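DUF1573 domain-containing protein (Porphyromonas gingivalis, PDB 2QSV) is of unknown function, possibly linked to cysteine-type peptidase activity, and is represented here by its C-terminal part of two immunoglobulin-like domains. Local coordinates at residues A[179-184]-A[198-203]; A[140-145]-A[150-155]; A[10-15]-A[43-48]; A[126-131]-A[136-141]. All coordinates share one frame; numbering follows the deposited sequence. Where two conformers were deposited one is given.

Contact 1: A[179-184]-A[198-203]. With SO4 (sulfate ion), chain B.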
loop_
_atom_site.group_PDB
_atom_site.type_symbol
_atom_site.label_atom_id
_atom_site.label_comp_id
_atom_site.label_asym_id
_atom_site.label_seq_id
_atom_site.Cartn_x
_atom_site.Cartn_y
_atom_site.Cartn_z
ATOM N N LEU A 179 17.666 3.164 8.934
ATOM C CA LEU A 179 16.816 2.427 7.984
ATOM C C LEU A 179 17.730 1.586 7.139
ATOM O O LEU A 179 18.558 2.114 6.427
ATOM C CB LEU A 179 16.026 3.408 7.104
ATOM C CG LEU A 179 15.001 2.803 6.114
ATOM C CD1 LEU A 179 13.904 2.045 6.831
ATOM C CD2 LEU A 179 14.443 3.958 5.285
ATOM N N ARG A 180 17.662 0.264 7.253
ATOM C CA ARG A 180 18.608 -0.544 6.478
ATOM C C ARG A 180 17.932 -0.907 5.148
ATOM O O ARG A 180 16.928 -1.542 5.156
ATOM C CB ARG A 180 18.926 -1.869 7.175
ATOM C CG ARG A 180 19.296 -1.731 8.655
ATOM C CD ARG A 180 20.623 -1.207 8.830
ATOM N NE ARG A 180 21.032 -1.296 10.246
ATOM C CZ ARG A 180 22.291 -1.125 10.641
ATOM N NH1 ARG A 180 23.215 -0.913 9.721
ATOM N NH2 ARG A 180 22.629 -1.151 11.934
ATOM N N ILE A 181 18.555 -0.550 4.040
ATOM C CA ILE A 181 17.996 -0.713 2.700
ATOM C C ILE A 181 18.875 -1.751 1.973
ATOM O O ILE A 181 20.099 -1.799 2.157
ATOM C CB ILE A 181 17.984 0.656 1.984
ATOM C CG1 ILE A 181 17.014 1.584 2.728
ATOM C CG2 ILE A 181 17.640 0.548 0.445
ATOM C CD1 ILE A 181 17.293 3.059 2.523
ATOM N N ALA A 182 18.232 -2.638 1.216
ATOM C CA ALA A 182 18.966 -3.558 0.329
ATOM C C ALA A 182 18.282 -3.640 -1.055
ATOM O O ALA A 182 17.036 -3.692 -1.130
ATOM C CB ALA A 182 19.116 -4.946 0.970
ATOM N N VAL A 183 19.077 -3.550 -2.121
ATOM C CA VAL A 183 18.582 -3.726 -3.504
ATOM C C VAL A 183 19.208 -5.006 -4.090
ATOM O O VAL A 183 20.416 -5.194 -3.992
ATOM C CB VAL A 183 18.801 -2.483 -4.404
ATOM C CG1 VAL A 183 18.466 -2.781 -5.944
ATOM C CG2 VAL A 183 17.956 -1.344 -3.903
ATOM N N ASP A 184 18.358 -5.893 -4.631
ATOM C CA ASP A 184 18.771 -7.188 -5.179
ATOM C C ASP A 184 18.793 -7.092 -6.717
ATOM O O ASP A 184 17.727 -7.125 -7.356
ATOM C CB ASP A 184 17.821 -8.302 -4.699
ATOM C CG ASP A 184 18.380 -9.749 -4.932
ATOM O OD1 ASP A 184 19.279 -9.979 -5.782
ATOM O OD2 ASP A 184 17.879 -10.677 -4.256
ATOM N N ALA A 198 12.262 3.421 -7.175
ATOM C CA ALA A 198 11.217 2.863 -6.331
ATOM C C ALA A 198 11.110 3.663 -5.009
ATOM O O ALA A 198 12.120 4.241 -4.538
ATOM C CB ALA A 198 11.517 1.411 -6.087
ATOM N N ASP A 199 9.908 3.758 -4.464
ATOM C CA ASP A 199 9.679 4.465 -3.217
ATOM C C ASP A 199 9.720 3.567 -1.984
ATOM O O ASP A 199 9.142 2.481 -1.972
ATOM C CB ASP A 199 8.330 5.187 -3.198
ATOM C CG ASP A 199 8.257 6.327 -4.203
ATOM O OD1 ASP A 199 9.277 7.039 -4.410
ATOM O OD2 ASP A 199 7.166 6.478 -4.811
ATOM N N ILE A 200 10.397 4.057 -0.942
ATOM C CA ILE A 200 10.128 3.547 0.393
ATOM C C ILE A 200 9.067 4.450 1.028
ATOM O O ILE A 200 9.269 5.621 1.109
ATOM C CB ILE A 200 11.406 3.529 1.309
ATOM C CG1 ILE A 200 12.478 2.621 0.692
ATOM C CG2 ILE A 200 10.981 3.006 2.681
ATOM C CD1 ILE A 200 13.981 2.917 1.184
ATOM N N SER A 201 7.953 3.891 1.475
ATOM C CA SER A 201 6.896 4.685 2.079
ATOM C C SER A 201 6.879 4.497 3.594
ATOM O O SER A 201 6.889 3.345 4.097
ATOM C CB SER A 201 5.526 4.303 1.510
ATOM O OG SER A 201 5.489 4.569 0.111
ATOM N N ILE A 202 6.887 5.624 4.305
ATOM C CA ILE A 202 6.918 5.596 5.782
ATOM C C ILE A 202 5.740 6.324 6.323
ATOM O O ILE A 202 5.540 7.454 6.018
ATOM C CB ILE A 202 8.253 6.253 6.372
ATOM C CG1 ILE A 202 9.507 5.518 5.831
ATOM C CG2 ILE A 202 8.170 6.318 7.955
ATOM C CD1 ILE A 202 10.864 6.235 6.110
ATOM N N ILE A 203 4.940 5.661 7.131
ATOM C CA ILE A 203 3.882 6.338 7.848
ATOM C C ILE A 203 4.348 6.549 9.306
ATOM O O ILE A 203 4.778 5.608 9.936
ATOM C CB ILE A 203 2.560 5.584 7.772
ATOM C CG1 ILE A 203 2.045 5.679 6.295
ATOM C CG2 ILE A 203 1.510 6.213 8.754
ATOM C CD1 ILE A 203 0.768 5.041 6.041
HETATM S S SO4 B . 7.121 2.018 -6.243
HETATM O O1 SO4 B . 7.952 3.212 -6.389
HETATM O O2 SO4 B . 6.067 1.976 -7.280
HETATM O O3 SO4 B . 7.902 0.786 -6.331
HETATM O O4 SO4 B . 6.432 2.124 -4.964
#
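Ile181 and Ile200 meet through their delta methyls, CD1 of Ile181 lying 3.6 Å from CD1 of Ile200, and the Ile200 methyl also rests on CG1 of Ile181, the two side chains lying at a slant to each other. Leu179 comes in beside them: its CD2 bridges two isoleucines on the other strand, 4.3 Å from CD1 of Ile200 and equally far from CD1 of Ile202. The contact is wholly apolar, made almost entirely by terminal methyls, and all four residues are buried. Both Ile181 (chi1 -65°) and Ile200 (chi1 -61°) turn CG1 away from their own carbonyl carbon, with CD1 carrying the longer branch on into the space between the strands.

Behind this first shell the residues alternate. Arg180 and Asp199 belong to the outer faces, where Arg180 forms a salt bridge with Asp167 and Asp199 one with Lys215. The backbone N of Asp199 also donates a hydrogen bond of 2.8 Å to O1 of a sulfate ion, probably taken up from the crystallisation liquor.

The two strands run nearly antiparallel, at 155°, but their axes stay 10.9 Å apart, the spacing of facing sheets rather than of neighbours in one sheet. Strand 176-183 lies between strands 136-144 and 162-166 in its sheet, and strand 195-204 between 211-219 and 150-157 in the opposing one. Val155 touches both Leu179 and Ile200, Val216 adjoins Ile200, and Leu162 packs against Ile181, which places the isoleucine pair in the core of the C-terminal immunoglobulin-like beta sandwich, with helix 185-190 following strand 176-183 directly.

Contact 2: A[140-145]-A[150-155]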
loop_
_atom_site.group_PDB
_atom_site.type_symbol
_atom_site.label_atom_id
_atom_site.label_comp_id
_atom_site.label_asym_id
_atom_site.label_seq_id
_atom_site.Cartn_x
_atom_site.Cartn_y
_atom_site.Cartn_z
ATOM N N ILE A 140 19.919 4.691 5.681
ATOM C CA ILE A 140 19.574 6.084 5.798
ATOM C C ILE A 140 19.305 6.348 7.267
ATOM O O ILE A 140 18.546 5.619 7.895
ATOM C CB ILE A 140 18.343 6.434 4.917
ATOM C CG1 ILE A 140 18.783 6.576 3.432
ATOM C CG2 ILE A 140 17.632 7.716 5.361
ATOM C CD1 ILE A 140 17.623 6.747 2.483
ATOM N N GLU A 141 19.918 7.397 7.802
ATOM C CA GLU A 141 19.680 7.782 9.175
ATOM C C GLU A 141 18.389 8.562 9.299
ATOM O O GLU A 141 18.144 9.572 8.605
ATOM C CB GLU A 141 20.877 8.589 9.731
ATOM C CG GLU A 141 20.640 8.998 11.200
ATOM C CD GLU A 141 21.845 9.667 11.875
ATOM O OE1 GLU A 141 22.557 10.451 11.259
ATOM O OE2 GLU A 141 22.039 9.448 13.065
ATOM N N ILE A 142 17.533 8.078 10.164
ATOM C CA ILE A 142 16.313 8.751 10.415
ATOM C C ILE A 142 16.403 9.455 11.761
ATOM O O ILE A 142 16.590 8.812 12.777
ATOM C CB ILE A 142 15.129 7.772 10.427
ATOM C CG1 ILE A 142 14.905 7.151 9.018
ATOM C CG2 ILE A 142 13.890 8.487 11.002
ATOM C CD1 ILE A 142 13.731 6.108 9.013
ATOM N N ARG A 143 16.128 10.748 11.752
ATOM C CA ARG A 143 16.356 11.552 12.898
ATOM C C ARG A 143 15.029 12.088 13.436
ATOM O O ARG A 143 14.160 12.504 12.651
ATOM C CB ARG A 143 17.241 12.692 12.453
ATOM C CG ARG A 143 18.133 13.179 13.501
ATOM C CD ARG A 143 19.002 14.290 12.989
ATOM N NE ARG A 143 18.998 15.354 13.982
ATOM C CZ ARG A 143 19.677 16.492 13.888
ATOM N NH1 ARG A 143 20.420 16.729 12.808
ATOM N NH2 ARG A 143 19.567 17.419 14.847
ATOM N N ASN A 144 14.871 12.076 14.763
ATOM C CA ASN A 144 13.754 12.784 15.402
ATOM C C ASN A 144 14.184 14.128 15.943
ATOM O O ASN A 144 15.045 14.239 16.880
ATOM C CB ASN A 144 13.060 11.899 16.499
ATOM C CG ASN A 144 11.916 12.634 17.214
ATOM O OD1 ASN A 144 11.336 13.572 16.669
ATOM N ND2 ASN A 144 11.558 12.184 18.413
ATOM N N VAL A 145 13.594 15.194 15.384
ATOM C CA VAL A 145 13.909 16.527 15.837
ATOM C C VAL A 145 12.707 17.114 16.526
ATOM O O VAL A 145 12.704 18.276 16.817
ATOM C CB VAL A 145 14.526 17.485 14.737
ATOM C CG1 VAL A 145 15.833 16.928 14.209
ATOM C CG2 VAL A 145 13.508 17.773 13.584
ATOM N N LEU A 150 9.144 9.966 18.056
ATOM C CA LEU A 150 8.805 9.711 16.664
ATOM C C LEU A 150 8.521 8.238 16.530
ATOM O O LEU A 150 9.382 7.406 16.890
ATOM C CB LEU A 150 9.969 10.105 15.769
ATOM C CG LEU A 150 9.858 9.815 14.247
ATOM C CD1 LEU A 150 8.749 10.671 13.592
ATOM C CD2 LEU A 150 11.248 10.080 13.571
ATOM N N ARG A 151 7.316 7.905 16.058
ATOM C CA ARG A 151 6.899 6.538 15.854
ATOM C C ARG A 151 6.779 6.195 14.372
ATOM O O ARG A 151 6.171 6.970 13.624
ATOM C CB ARG A 151 5.534 6.338 16.513
ATOM C CG ARG A 151 5.570 6.541 18.045
ATOM C CD ARG A 151 4.152 6.429 18.633
ATOM N NE ARG A 151 4.128 7.031 19.963
ATOM C CZ ARG A 151 4.710 6.489 21.034
ATOM N NH1 ARG A 151 5.362 5.334 20.933
ATOM N NH2 ARG A 151 4.657 7.101 22.212
ATOM N N LEU A 152 7.358 5.072 13.968
ATOM C CA LEU A 152 7.321 4.630 12.583
ATOM C C LEU A 152 6.269 3.554 12.530
ATOM O O LEU A 152 6.532 2.411 12.912
ATOM C CB LEU A 152 8.685 4.096 12.109
ATOM C CG LEU A 152 9.929 4.939 12.311
ATOM C CD1 LEU A 152 11.185 4.284 11.686
ATOM C CD2 LEU A 152 9.782 6.402 11.855
ATOM N N HIS A 153 5.051 3.943 12.162
ATOM C CA HIS A 153 3.952 3.009 12.160
ATOM C C HIS A 153 4.102 1.931 11.091
ATOM O O HIS A 153 3.719 0.794 11.309
ATOM C CB HIS A 153 2.628 3.735 11.967
ATOM C CG HIS A 153 2.372 4.794 12.965
ATOM N ND1 HIS A 153 2.400 4.553 14.323
ATOM C CD2 HIS A 153 2.051 6.103 12.815
ATOM C CE1 HIS A 153 2.082 5.662 14.964
ATOM N NE2 HIS A 153 1.867 6.617 14.072
ATOM N N SER A 154 4.610 2.290 9.918
ATOM C CA SER A 154 4.890 1.263 8.897
ATOM C C SER A 154 5.979 1.754 7.956
ATOM O O SER A 154 6.158 2.957 7.788
ATOM C CB SER A 154 3.601 0.897 8.101
ATOM O OG SER A 154 3.129 2.035 7.418
ATOM N N VAL A 155 6.707 0.815 7.355
ATOM C CA VAL A 155 7.740 1.121 6.398
ATOM C C VAL A 155 7.514 0.096 5.300
ATOM O O VAL A 155 7.706 -1.091 5.520
ATOM C CB VAL A 155 9.199 1.005 6.969
ATOM C CG1 VAL A 155 10.204 1.172 5.845
ATOM C CG2 VAL A 155 9.497 2.102 8.093
#
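Ile142 and Asn144 on strand 136-144 face Leu150 and Leu152 on strand 150-157 in a buried, mainly apolar contact between the two sheets of the C-terminal domain, close to the short connection that joins these strands. Ile142 spreads its branches over both leucines. Its CG2 lies 4.0 Å from CD2 of Leu150, the side chains crossing at about a right angle, while its CD1 reaches tip to tip toward CD1 of Leu152 at 4.1 Å.

Asn144 runs alongside Leu150 in the opposite sense, its CG 3.5 Å from the leucine CB. With CG anti to the backbone N (chi1 178°), the amide extends across to the start of the second strand. ND2 approaches N of Leu150, but both are donors; the amide is held instead by Gly148 O and Ile171 O at ND2 and by Gly146 N and Val119 N at OD1. Four bonds thus fix the rotation of a buried amide. Met120 closes over Ile142, Leu150 and Leu152.

The strand directions differ by 132°, and a classic beta bulge, in which His153 and Ser154 both face Ile203, lies in the second strand. Such a passage from one sheet to the facing one is a beta-arch, characteristic of immunoglobulin-like beta sandwiches.

Contact 3: A[10-15]-A[43-48]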
loop_
_atom_site.group_PDB
_atom_site.type_symbol
_atom_site.label_atom_id
_atom_site.label_comp_id
_atom_site.label_asym_id
_atom_site.label_seq_id
_atom_site.Cartn_x
_atom_site.Cartn_y
_atom_site.Cartn_z
ATOM N N LEU A 10 -6.392 -0.666 -5.687
ATOM C CA LEU A 10 -7.240 0.473 -5.322
ATOM C C LEU A 10 -6.598 1.142 -4.108
ATOM O O LEU A 10 -6.084 0.461 -3.216
ATOM C CB LEU A 10 -8.675 0.040 -5.027
ATOM C CG LEU A 10 -9.589 -0.568 -6.113
ATOM C CD1 LEU A 10 -10.890 -1.049 -5.495
ATOM C CD2 LEU A 10 -9.881 0.399 -7.266
ATOM N N LEU A 11 -6.588 2.467 -4.086
ATOM C CA LEU A 11 -5.822 3.188 -3.074
ATOM C C LEU A 11 -6.657 4.316 -2.521
ATOM O O LEU A 11 -7.085 5.200 -3.274
ATOM C CB LEU A 11 -4.502 3.703 -3.657
ATOM C CG LEU A 11 -3.582 4.586 -2.806
ATOM C CD1 LEU A 11 -3.052 3.893 -1.473
ATOM C CD2 LEU A 11 -2.407 5.046 -3.675
ATOM N N PHE A 12 -6.958 4.237 -1.223
ATOM C CA PHE A 12 -7.662 5.305 -0.538
ATOM C C PHE A 12 -6.687 6.494 -0.365
ATOM O O PHE A 12 -5.479 6.299 -0.334
ATOM C CB PHE A 12 -8.197 4.828 0.821
ATOM C CG PHE A 12 -9.498 4.080 0.742
ATOM C CD1 PHE A 12 -10.711 4.766 0.663
ATOM C CD2 PHE A 12 -9.511 2.695 0.752
ATOM C CE1 PHE A 12 -11.936 4.082 0.568
ATOM C CE2 PHE A 12 -10.718 1.991 0.685
ATOM C CZ PHE A 12 -11.949 2.695 0.593
ATOM N N PRO A 13 -7.218 7.736 -0.287
ATOM C CA PRO A 13 -6.292 8.818 0.085
ATOM C C PRO A 13 -5.747 8.618 1.532
ATOM O O PRO A 13 -6.359 7.880 2.330
ATOM C CB PRO A 13 -7.144 10.083 0.001
ATOM C CG PRO A 13 -8.590 9.610 0.032
ATOM C CD PRO A 13 -8.599 8.200 -0.512
ATOM N N ILE A 14 -4.647 9.292 1.859
ATOM C CA ILE A 14 -4.202 9.434 3.262
ATOM C C ILE A 14 -5.410 9.802 4.101
ATOM O O ILE A 14 -6.131 10.767 3.790
ATOM C CB ILE A 14 -3.185 10.546 3.428
ATOM C CG1 ILE A 14 -2.013 10.316 2.466
ATOM C CG2 ILE A 14 -2.707 10.635 4.918
ATOM C CD1 ILE A 14 -1.291 11.582 2.075
ATOM N N SER A 15 -5.657 9.010 5.138
ATOM C CA SER A 15 -6.871 9.159 5.942
ATOM C C SER A 15 -6.615 9.045 7.420
ATOM O O SER A 15 -5.746 8.265 7.851
ATOM C CB SER A 15 -7.868 8.039 5.611
ATOM O OG SER A 15 -8.252 8.056 4.259
ATOM N N PRO A 43 -11.826 -6.129 2.391
ATOM C CA PRO A 43 -10.942 -5.532 3.392
ATOM C C PRO A 43 -11.681 -5.155 4.683
ATOM O O PRO A 43 -12.820 -4.683 4.622
ATOM C CB PRO A 43 -10.448 -4.269 2.687
ATOM C CG PRO A 43 -10.395 -4.661 1.274
ATOM C CD PRO A 43 -11.629 -5.518 1.070
ATOM N N SER A 44 -11.037 -5.350 5.833
ATOM C CA SER A 44 -11.647 -5.026 7.127
ATOM C C SER A 44 -12.011 -3.545 7.304
ATOM O O SER A 44 -12.795 -3.206 8.205
ATOM C CB SER A 44 -10.711 -5.415 8.260
ATOM O OG SER A 44 -9.549 -4.614 8.224
ATOM N N PHE A 45 -11.435 -2.680 6.462
ATOM C CA PHE A 45 -11.613 -1.229 6.575
ATOM C C PHE A 45 -12.548 -0.667 5.510
ATOM O O PHE A 45 -12.657 0.552 5.361
ATOM C CB PHE A 45 -10.252 -0.480 6.540
ATOM C CG PHE A 45 -9.351 -0.866 5.362
ATOM C CD1 PHE A 45 -9.469 -0.243 4.114
ATOM C CD2 PHE A 45 -8.377 -1.853 5.511
ATOM C CE1 PHE A 45 -8.620 -0.599 3.036
ATOM C CE2 PHE A 45 -7.513 -2.202 4.449
ATOM C CZ PHE A 45 -7.630 -1.566 3.222
ATOM N N VAL A 46 -13.226 -1.546 4.768
ATOM C CA VAL A 46 -14.200 -1.077 3.780
ATOM C C VAL A 46 -15.612 -1.627 3.987
ATOM O O VAL A 46 -15.806 -2.647 4.648
ATOM C CB VAL A 46 -13.776 -1.287 2.282
ATOM C CG1 VAL A 46 -12.335 -0.872 1.998
ATOM C CG2 VAL A 46 -14.091 -2.677 1.805
ATOM N N SER A 47 -16.573 -0.923 3.388
ATOM C CA SER A 47 -17.980 -1.306 3.317
ATOM C C SER A 47 -18.388 -1.475 1.871
ATOM O O SER A 47 -18.003 -0.652 1.013
ATOM C CB SER A 47 -18.847 -0.210 3.926
ATOM O OG SER A 47 -19.241 -0.588 5.221
ATOM N N LEU A 48 -19.148 -2.535 1.600
ATOM C CA LEU A 48 -19.761 -2.762 0.297
ATOM C C LEU A 48 -21.089 -3.537 0.430
ATOM O O LEU A 48 -21.113 -4.671 0.913
ATOM C CB LEU A 48 -18.801 -3.498 -0.638
ATOM C CG LEU A 48 -19.201 -3.702 -2.108
ATOM C CD1 LEU A 48 -19.121 -2.391 -2.873
ATOM C CD2 LEU A 48 -18.320 -4.770 -2.776
#
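Phe12 points the edge of its ring at Val46 and lies beside Phe45, in the N-terminal domain, an immunoglobulin-like beta sandwich that belongs to the E-set clan. CE2 of the Phe12 ring comes to 3.5 Å from CG1 of Val46, which lies near the plane of that ring, and CZ is the next closest ring atom to the same methyl. The two side chains cross at a slant. Val46 turns CG1 away from its own carbonyl carbon (chi1 -46°), and it is this branch that meets the phenylalanine.

Toward Phe45 the two aromatic side chains pass one another, pointing opposite ways. CE2 of Phe12 sits at the edge of the Phe45 ring, 4.1 Å from CE1 of Phe45, and CD2 of Phe12 is about equally near. Phe45 holds its ring between its backbone N and carbonyl carbon (chi1 51°), folded back over its own turn: CB of Pro43 stands 3.9 Å above the plane of the Phe45 ring, over its centre. The type I beta turn from Pro43 to Val46, closed by the bond from Val46 N to Pro43 O, thereby brings the ring and the valine methyl together beside Phe12.

Strand 9-11, which leads into Phe12, is an outer strand of one sheet, whereas strand 46-47 lies at the border of the other. Leu67 and Val23 of that second sheet and Leu103 of the first also pack on Phe12, so the ring is buried between the two sheets. Just beyond it the chain is pinned by a bond within 10-15: OG of Ser15 donates to O of Pro13 at 2.7 Å, from 40° above the carbonyl plane.

Contact 4: A[126-131]-A[136-141]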
loop_
_atom_site.group_PDB
_atom_site.type_symbol
_atom_site.label_atom_id
_atom_site.label_comp_id
_atom_site.label_asym_id
_atom_site.label_seq_id
_atom_site.Cartn_x
_atom_site.Cartn_y
_atom_site.Cartn_z
ATOM N N LEU A 126 17.886 8.641 -2.660
ATOM C CA LEU A 126 19.078 7.834 -2.601
ATOM C C LEU A 126 19.365 7.222 -3.985
ATOM O O LEU A 126 18.615 6.367 -4.463
ATOM C CB LEU A 126 18.923 6.703 -1.545
ATOM C CG LEU A 126 20.049 5.642 -1.511
ATOM C CD1 LEU A 126 21.406 6.236 -1.106
ATOM C CD2 LEU A 126 19.709 4.473 -0.561
ATOM N N ASP A 127 20.465 7.633 -4.607
ATOM C CA ASP A 127 20.864 7.011 -5.875
ATOM C C ASP A 127 21.989 6.056 -5.577
ATOM O O ASP A 127 23.098 6.481 -5.242
ATOM C CB ASP A 127 21.277 8.075 -6.920
ATOM C CG ASP A 127 21.421 7.494 -8.361
ATOM O OD1 ASP A 127 21.589 6.258 -8.561
ATOM O OD2 ASP A 127 21.354 8.312 -9.297
HETATM N N MSE A 128 21.708 4.759 -5.646
HETATM C CA MSE A 128 22.727 3.757 -5.342
HETATM C C MSE A 128 23.732 3.472 -6.465
HETATM O O MSE A 128 24.669 2.686 -6.285
HETATM C CB MSE A 128 22.071 2.477 -4.883
HETATM C CG MSE A 128 21.225 2.728 -3.659
HETATM SE SE MSE A 128 20.501 1.123 -2.986
HETATM C CE MSE A 128 22.039 0.018 -2.783
ATOM N N GLY A 129 23.559 4.139 -7.595
ATOM C CA GLY A 129 24.407 3.925 -8.759
ATOM C C GLY A 129 24.284 2.540 -9.383
ATOM O O GLY A 129 23.219 1.905 -9.344
ATOM N N GLN A 130 25.397 2.080 -9.950
ATOM C CA GLN A 130 25.495 0.807 -10.644
ATOM C C GLN A 130 25.871 -0.309 -9.683
ATOM O O GLN A 130 26.862 -0.205 -8.971
ATOM C CB GLN A 130 26.512 0.916 -11.787
ATOM C CG GLN A 130 26.873 -0.400 -12.451
ATOM C CD GLN A 130 27.538 -0.206 -13.799
ATOM O OE1 GLN A 130 26.864 -0.089 -14.829
ATOM N NE2 GLN A 130 28.864 -0.174 -13.800
ATOM N N LEU A 131 25.069 -1.375 -9.673
ATOM C CA LEU A 131 25.227 -2.466 -8.712
ATOM C C LEU A 131 26.062 -3.652 -9.195
ATOM O O LEU A 131 26.634 -4.373 -8.363
ATOM C CB LEU A 131 23.861 -2.987 -8.254
ATOM C CG LEU A 131 22.823 -2.013 -7.703
ATOM C CD1 LEU A 131 21.648 -2.804 -7.207
ATOM C CD2 LEU A 131 23.389 -1.173 -6.583
ATOM N N THR A 136 23.125 -5.176 -2.693
ATOM C CA THR A 136 23.778 -3.993 -2.198
ATOM C C THR A 136 22.940 -3.348 -1.088
ATOM O O THR A 136 21.747 -3.119 -1.231
ATOM C CB THR A 136 24.069 -3.058 -3.364
ATOM O OG1 THR A 136 24.760 -3.808 -4.365
ATOM C CG2 THR A 136 24.932 -1.855 -2.959
ATOM N N LYS A 137 23.609 -3.110 0.031
ATOM C CA LYS A 137 23.037 -2.516 1.198
ATOM C C LYS A 137 23.329 -1.026 1.283
ATOM O O LYS A 137 24.351 -0.556 0.818
ATOM C CB LYS A 137 23.585 -3.206 2.445
ATOM C CG LYS A 137 23.089 -4.607 2.663
ATOM C CD LYS A 137 23.824 -5.186 3.891
ATOM C CE LYS A 137 23.521 -6.670 4.082
ATOM N NZ LYS A 137 23.787 -7.073 5.491
ATOM N N ALA A 138 22.396 -0.286 1.876
ATOM C CA ALA A 138 22.629 1.104 2.223
ATOM C C ALA A 138 21.897 1.373 3.538
ATOM O O ALA A 138 21.105 0.555 4.009
ATOM C CB ALA A 138 22.131 2.048 1.105
ATOM N N ALA A 139 22.146 2.520 4.137
ATOM C CA ALA A 139 21.476 2.855 5.392
ATOM C C ALA A 139 21.145 4.330 5.373
ATOM O O ALA A 139 21.971 5.125 5.030
ATOM C CB ALA A 139 22.370 2.511 6.562
ATOM N N ILE A 140 19.919 4.691 5.681
ATOM C CA ILE A 140 19.574 6.084 5.798
ATOM C C ILE A 140 19.305 6.348 7.267
ATOM O O ILE A 140 18.546 5.619 7.895
ATOM C CB ILE A 140 18.343 6.434 4.917
ATOM C CG1 ILE A 140 18.783 6.576 3.432
ATOM C CG2 ILE A 140 17.632 7.716 5.361
ATOM C CD1 ILE A 140 17.623 6.747 2.483
ATOM N N GLU A 141 19.918 7.397 7.802
ATOM C CA GLU A 141 19.680 7.782 9.175
ATOM C C GLU A 141 18.389 8.562 9.299
ATOM O O GLU A 141 18.144 9.572 8.605
ATOM C CB GLU A 141 20.877 8.589 9.731
ATOM C CG GLU A 141 20.640 8.998 11.200
ATOM C CD GLU A 141 21.845 9.667 11.875
ATOM O OE1 GLU A 141 22.557 10.451 11.259
ATOM O OE2 GLU A 141 22.039 9.448 13.065
HETATM O O HOH W 1 26.963 -3.357 -5.722
#
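Met128, present as selenomethionine, packs tightly against Thr136: its CE lies 3.5 Å from CG2 of the threonine, closer than usual for two carbons. The side chains lie antiparallel, side by side, and a bend at the end of the selenomethionine chain (chi3 53°) brings CE to the threonine. Leu131 lies aslant Thr136, with CD2 3.7 Å from OG1. Farther along, packing eases: CD2 of Leu126 meets CB of Ala138 at 3.8 Å, and CB of Leu126 stands 4.2 Å from CD1 of Ile140.

The solvent side, by contrast, is polar. At the turn end one water donates to both O of Leu131 (2.8 Å) and OG1 of Thr136 (2.6 Å), tying the strand ends together, while the same hydroxyl is bonded to Glu134 O. Asp127, on the exposed face of its strand, accepts from Gly129 N through OD1 at 3.1 Å, an Asx turn, and Lys137, an exposed residue, starts its side chain away from the other strand.

The strands run at 160° with axes 9.6 Å apart and belong to different sheets, 125-130 beside 211-219 and 136-144 beside 176-183. Val183 packs on both Met128 and Leu131. Edge strand and facing sheet, joined by a short loop, close one margin of an immunoglobulin-like beta sandwich.

Contacts 1, 2 and 4 join the two sheets of the C-terminal sandwich, with contact 4 at its partly exposed margin. Contacts 2 and 4 share Ile140 and Glu141 on strand 136-144, their centres 18 Å apart, and contact 1 lies between them, about 12 Å from contact 2 and 10 Å from contact 4, centre to centre. A probable hydrogen bond from Leu179 N to Ile140 O, 2.8 Å, joins contact 1 to both. Val183 CG1 approaches Leu131 CD1 at 3.4 Å. The Ile200 side chain is about 9 Å from the sodium ion bound at Thr157, Asn159 and Leu162. Contact 3 belongs to the other domain, its centre about 24 Å from that of contact 1.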